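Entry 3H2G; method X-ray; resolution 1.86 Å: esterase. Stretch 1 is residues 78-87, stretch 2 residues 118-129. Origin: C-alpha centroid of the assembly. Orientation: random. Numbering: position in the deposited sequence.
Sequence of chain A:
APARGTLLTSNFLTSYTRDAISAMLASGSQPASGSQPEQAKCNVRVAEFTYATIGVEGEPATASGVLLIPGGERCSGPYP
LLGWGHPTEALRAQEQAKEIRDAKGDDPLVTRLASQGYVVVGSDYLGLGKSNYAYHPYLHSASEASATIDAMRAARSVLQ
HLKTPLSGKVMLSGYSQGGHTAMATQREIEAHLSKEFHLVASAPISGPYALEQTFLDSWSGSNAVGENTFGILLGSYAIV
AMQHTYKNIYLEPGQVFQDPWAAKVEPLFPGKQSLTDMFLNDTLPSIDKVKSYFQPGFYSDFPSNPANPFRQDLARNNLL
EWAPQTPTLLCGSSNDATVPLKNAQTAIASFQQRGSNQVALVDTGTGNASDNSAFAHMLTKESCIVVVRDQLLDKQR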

# COMPACT_ATOMS: atom_id res chain seq x y z
N PRO A 78 -21.59 16.80 -2.28
CA PRO A 78 -21.23 15.38 -2.24
C PRO A 78 -19.71 15.23 -2.19
O PRO A 78 -18.98 16.14 -2.59
N TYR A 79 -19.24 14.08 -1.72
CA TYR A 79 -17.80 13.83 -1.60
C TYR A 79 -17.33 12.69 -2.48
O TYR A 79 -18.05 11.72 -2.70
N PRO A 80 -16.09 12.79 -2.98
CA PRO A 80 -15.55 11.71 -3.81
C PRO A 80 -15.13 10.60 -2.84
O PRO A 80 -14.88 10.87 -1.66
N LEU A 81 -15.06 9.37 -3.32
CA LEU A 81 -14.65 8.24 -2.49
C LEU A 81 -13.25 7.81 -2.89
O LEU A 81 -13.03 7.36 -4.01
N LEU A 82 -12.30 7.94 -1.96
CA LEU A 82 -10.91 7.58 -2.22
C LEU A 82 -10.50 6.29 -1.51
O LEU A 82 -10.51 6.22 -0.28
N GLY A 83 -10.15 5.27 -2.29
CA GLY A 83 -9.71 4.01 -1.73
C GLY A 83 -8.22 4.14 -1.48
O GLY A 83 -7.49 4.61 -2.35
N TRP A 84 -7.78 3.73 -0.30
CA TRP A 84 -6.37 3.86 0.08
C TRP A 84 -5.66 2.55 0.42
O TRP A 84 -6.21 1.68 1.08
N GLY A 85 -4.41 2.45 -0.04
CA GLY A 85 -3.60 1.28 0.24
C GLY A 85 -2.50 1.65 1.23
O GLY A 85 -1.69 2.53 0.95
N HIS A 86 -2.46 0.99 2.38
CA HIS A 86 -1.44 1.30 3.38
C HIS A 86 -0.11 0.61 3.08
O HIS A 86 -0.07 -0.36 2.32
N PRO A 87 0.99 1.10 3.67
CA PRO A 87 2.33 0.52 3.46
C PRO A 87 2.56 -0.80 4.20
O PRO A 87 1.70 -1.28 4.93
N TYR A 118 -12.50 14.60 1.13
CA TYR A 118 -12.37 13.27 0.55
C TYR A 118 -12.79 12.19 1.54
O TYR A 118 -12.31 12.16 2.67
N VAL A 119 -13.69 11.31 1.12
CA VAL A 119 -14.08 10.20 1.98
C VAL A 119 -12.96 9.20 1.73
O VAL A 119 -12.65 8.88 0.58
N VAL A 120 -12.32 8.74 2.80
CA VAL A 120 -11.21 7.81 2.65
C VAL A 120 -11.51 6.44 3.23
O VAL A 120 -11.92 6.32 4.38
N VAL A 121 -11.30 5.41 2.42
CA VAL A 121 -11.53 4.03 2.84
C VAL A 121 -10.29 3.20 2.60
O VAL A 121 -9.74 3.21 1.50
N GLY A 122 -9.84 2.48 3.62
CA GLY A 122 -8.67 1.65 3.47
C GLY A 122 -8.86 0.30 4.14
O GLY A 122 -9.42 0.22 5.22
N SER A 123 -8.42 -0.76 3.47
CA SER A 123 -8.52 -2.10 4.04
C SER A 123 -7.23 -2.36 4.79
O SER A 123 -6.18 -1.87 4.40
N ASP A 124 -7.31 -3.12 5.88
CA ASP A 124 -6.10 -3.46 6.62
C ASP A 124 -5.39 -4.60 5.89
O ASP A 124 -4.25 -4.94 6.21
N TYR A 125 -6.08 -5.17 4.89
CA TYR A 125 -5.58 -6.27 4.07
C TYR A 125 -5.83 -7.63 4.72
O TYR A 125 -6.05 -7.73 5.92
N LEU A 126 -5.79 -8.69 3.91
CA LEU A 126 -5.98 -10.04 4.42
C LEU A 126 -4.86 -10.37 5.39
O LEU A 126 -3.70 -10.05 5.14
N GLY A 127 -5.20 -11.02 6.50
CA GLY A 127 -4.19 -11.42 7.47
C GLY A 127 -3.73 -10.36 8.45
O GLY A 127 -2.89 -10.65 9.30
N LEU A 128 -4.27 -9.15 8.35
CA LEU A 128 -3.89 -8.07 9.26
C LEU A 128 -5.13 -7.48 9.91
O LEU A 128 -6.25 -7.74 9.48
N GLY A 129 -4.93 -6.69 10.96
CA GLY A 129 -6.07 -6.10 11.65
C GLY A 129 -6.96 -7.19 12.21
O GLY A 129 -6.48 -8.13 12.84

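Two parallel neighbouring strands, 79-85 and 119-123, are joined by backbone hydrogen bonds such as Leu 82 N to Val 119 O (2.7 Å), so their side chains pack side by side on the two faces of the sheet. On one face Leu 81 (t, p) extends its CD1 into the notch between two t valines, 3.6 Å from Val 119 CG1 and 3.5 Å from Val 121 CG2. Gly 83, where a CB would point to this face, adds no bulk beside Val 121. On the other face lie Leu 82 (t, p), Val 120 (t) and Trp 84 (t); branched apolar chains such as Leu 82 and Val 120 suit this buried face because they fill space without leaving a polar group unpaired. Trp 84 CB rests 4.0 Å from Val 120 CG1, while its indole leads away. At the start, Pro 80 CG meets the ring of Tyr 118 (m) at CD2, 3.6 Å away.

Beyond the strands the fit turns aromatic. His 86 (p) swings its ring nearer and stacks, offset, on Tyr 125 (m), centroids 3.9 Å apart. The tyrosine reaches far enough for OH to donate to His 86 O (2.8 Å), while His 86 ND1 makes a weak hydrogen bond to Ser 123 O (3.3 Å). Where the strands diverge, water 1 fills the gap, donating to Trp 84 O and Ser 123 O (both 2.7 Å) and accepting from His 86 N (2.9 Å); water 2 links Trp 84 O to Ser 123 N.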

# COMPACT_ATOMS: atom_id res chain seq x y z
CB PRO A 78 -21.79 14.84 -3.55
CG PRO A 78 -22.80 15.86 -3.98
CD PRO A 78 -22.16 17.15 -3.59
CB TYR A 79 -17.44 13.47 -0.16
CG TYR A 79 -18.04 14.35 0.90
CD1 TYR A 79 -17.64 15.68 1.03
CD2 TYR A 79 -18.99 13.85 1.78
CE1 TYR A 79 -18.19 16.50 2.02
CE2 TYR A 79 -19.55 14.66 2.77
CZ TYR A 79 -19.14 15.98 2.88
OH TYR A 79 -19.70 16.77 3.85
CB PRO A 80 -14.36 12.37 -4.50
CG PRO A 80 -13.87 13.32 -3.44
CD PRO A 80 -15.16 13.93 -2.93
CB LEU A 81 -15.62 7.06 -2.67
CG LEU A 81 -15.29 5.79 -1.88
CD1 LEU A 81 -15.35 6.08 -0.40
CD2 LEU A 81 -16.27 4.68 -2.24
CB LEU A 82 -9.98 8.71 -1.78
CG LEU A 82 -8.48 8.46 -1.90
CD1 LEU A 82 -8.10 8.30 -3.36
CD2 LEU A 82 -7.71 9.63 -1.28
CB TRP A 84 -6.27 4.81 1.28
CG TRP A 84 -4.89 4.92 1.87
CD1 TRP A 84 -4.40 4.23 2.95
CD2 TRP A 84 -3.82 5.74 1.40
NE1 TRP A 84 -3.09 4.58 3.18
CE2 TRP A 84 -2.71 5.51 2.24
CE3 TRP A 84 -3.70 6.66 0.35
CZ2 TRP A 84 -1.49 6.16 2.06
CZ3 TRP A 84 -2.48 7.31 0.17
CH2 TRP A 84 -1.39 7.05 1.02
CB HIS A 86 -1.93 0.93 4.80
CG HIS A 86 -1.93 -0.54 5.09
ND1 HIS A 86 -3.09 -1.25 5.35
CD2 HIS A 86 -0.92 -1.42 5.24
CE1 HIS A 86 -2.78 -2.50 5.65
NE2 HIS A 86 -1.47 -2.63 5.59
CB PRO A 87 3.26 1.63 3.95
CG PRO A 87 2.47 2.24 5.08
CD PRO A 87 1.08 2.33 4.47
CB TYR A 118 -10.92 13.00 0.13
CG TYR A 118 -10.44 13.79 -1.07
CD1 TYR A 118 -9.98 15.10 -0.92
CD2 TYR A 118 -10.44 13.23 -2.34
CE1 TYR A 118 -9.54 15.83 -2.02
CE2 TYR A 118 -10.01 13.95 -3.45
CZ TYR A 118 -9.55 15.25 -3.28
OH TYR A 118 -9.12 15.97 -4.37
CB VAL A 119 -15.44 9.59 1.55
CG1 VAL A 119 -15.72 8.32 2.36
CG2 VAL A 119 -16.55 10.59 1.78
CB VAL A 120 -9.93 8.37 3.33
CG1 VAL A 120 -8.75 7.43 3.07
CG2 VAL A 120 -9.62 9.76 2.80
CB VAL A 121 -12.69 3.38 2.06
CG1 VAL A 121 -12.93 1.97 2.60
CG2 VAL A 121 -13.95 4.22 2.18
CB SER A 123 -8.65 -3.14 2.93
OG SER A 123 -8.51 -4.46 3.45
CB ASP A 124 -6.42 -3.86 8.06
CG ASP A 124 -6.77 -2.66 8.92
OD1 ASP A 124 -6.04 -1.65 8.85
OD2 ASP A 124 -7.76 -2.73 9.68
CB TYR A 125 -4.07 -6.16 3.82
CG TYR A 125 -3.58 -4.95 3.07
CD1 TYR A 125 -2.23 -4.59 3.10
CD2 TYR A 125 -4.45 -4.16 2.30
CE1 TYR A 125 -1.76 -3.49 2.40
CE2 TYR A 125 -3.98 -3.05 1.59
CZ TYR A 125 -2.63 -2.73 1.65
OH TYR A 125 -2.15 -1.64 0.95
CB LEU A 126 -5.95 -11.06 3.27
CG LEU A 126 -7.13 -11.21 2.32
CD1 LEU A 126 -6.83 -12.31 1.31
CD2 LEU A 126 -8.39 -11.55 3.10
CB LEU A 128 -3.13 -6.98 8.49
CG LEU A 128 -1.86 -7.45 7.78
CD1 LEU A 128 -1.32 -6.33 6.90
CD2 LEU A 128 -0.82 -7.89 8.81
O HOH W 1 -5.19 0.39 3.26
O HOH W 2 -7.09 -0.92 0.85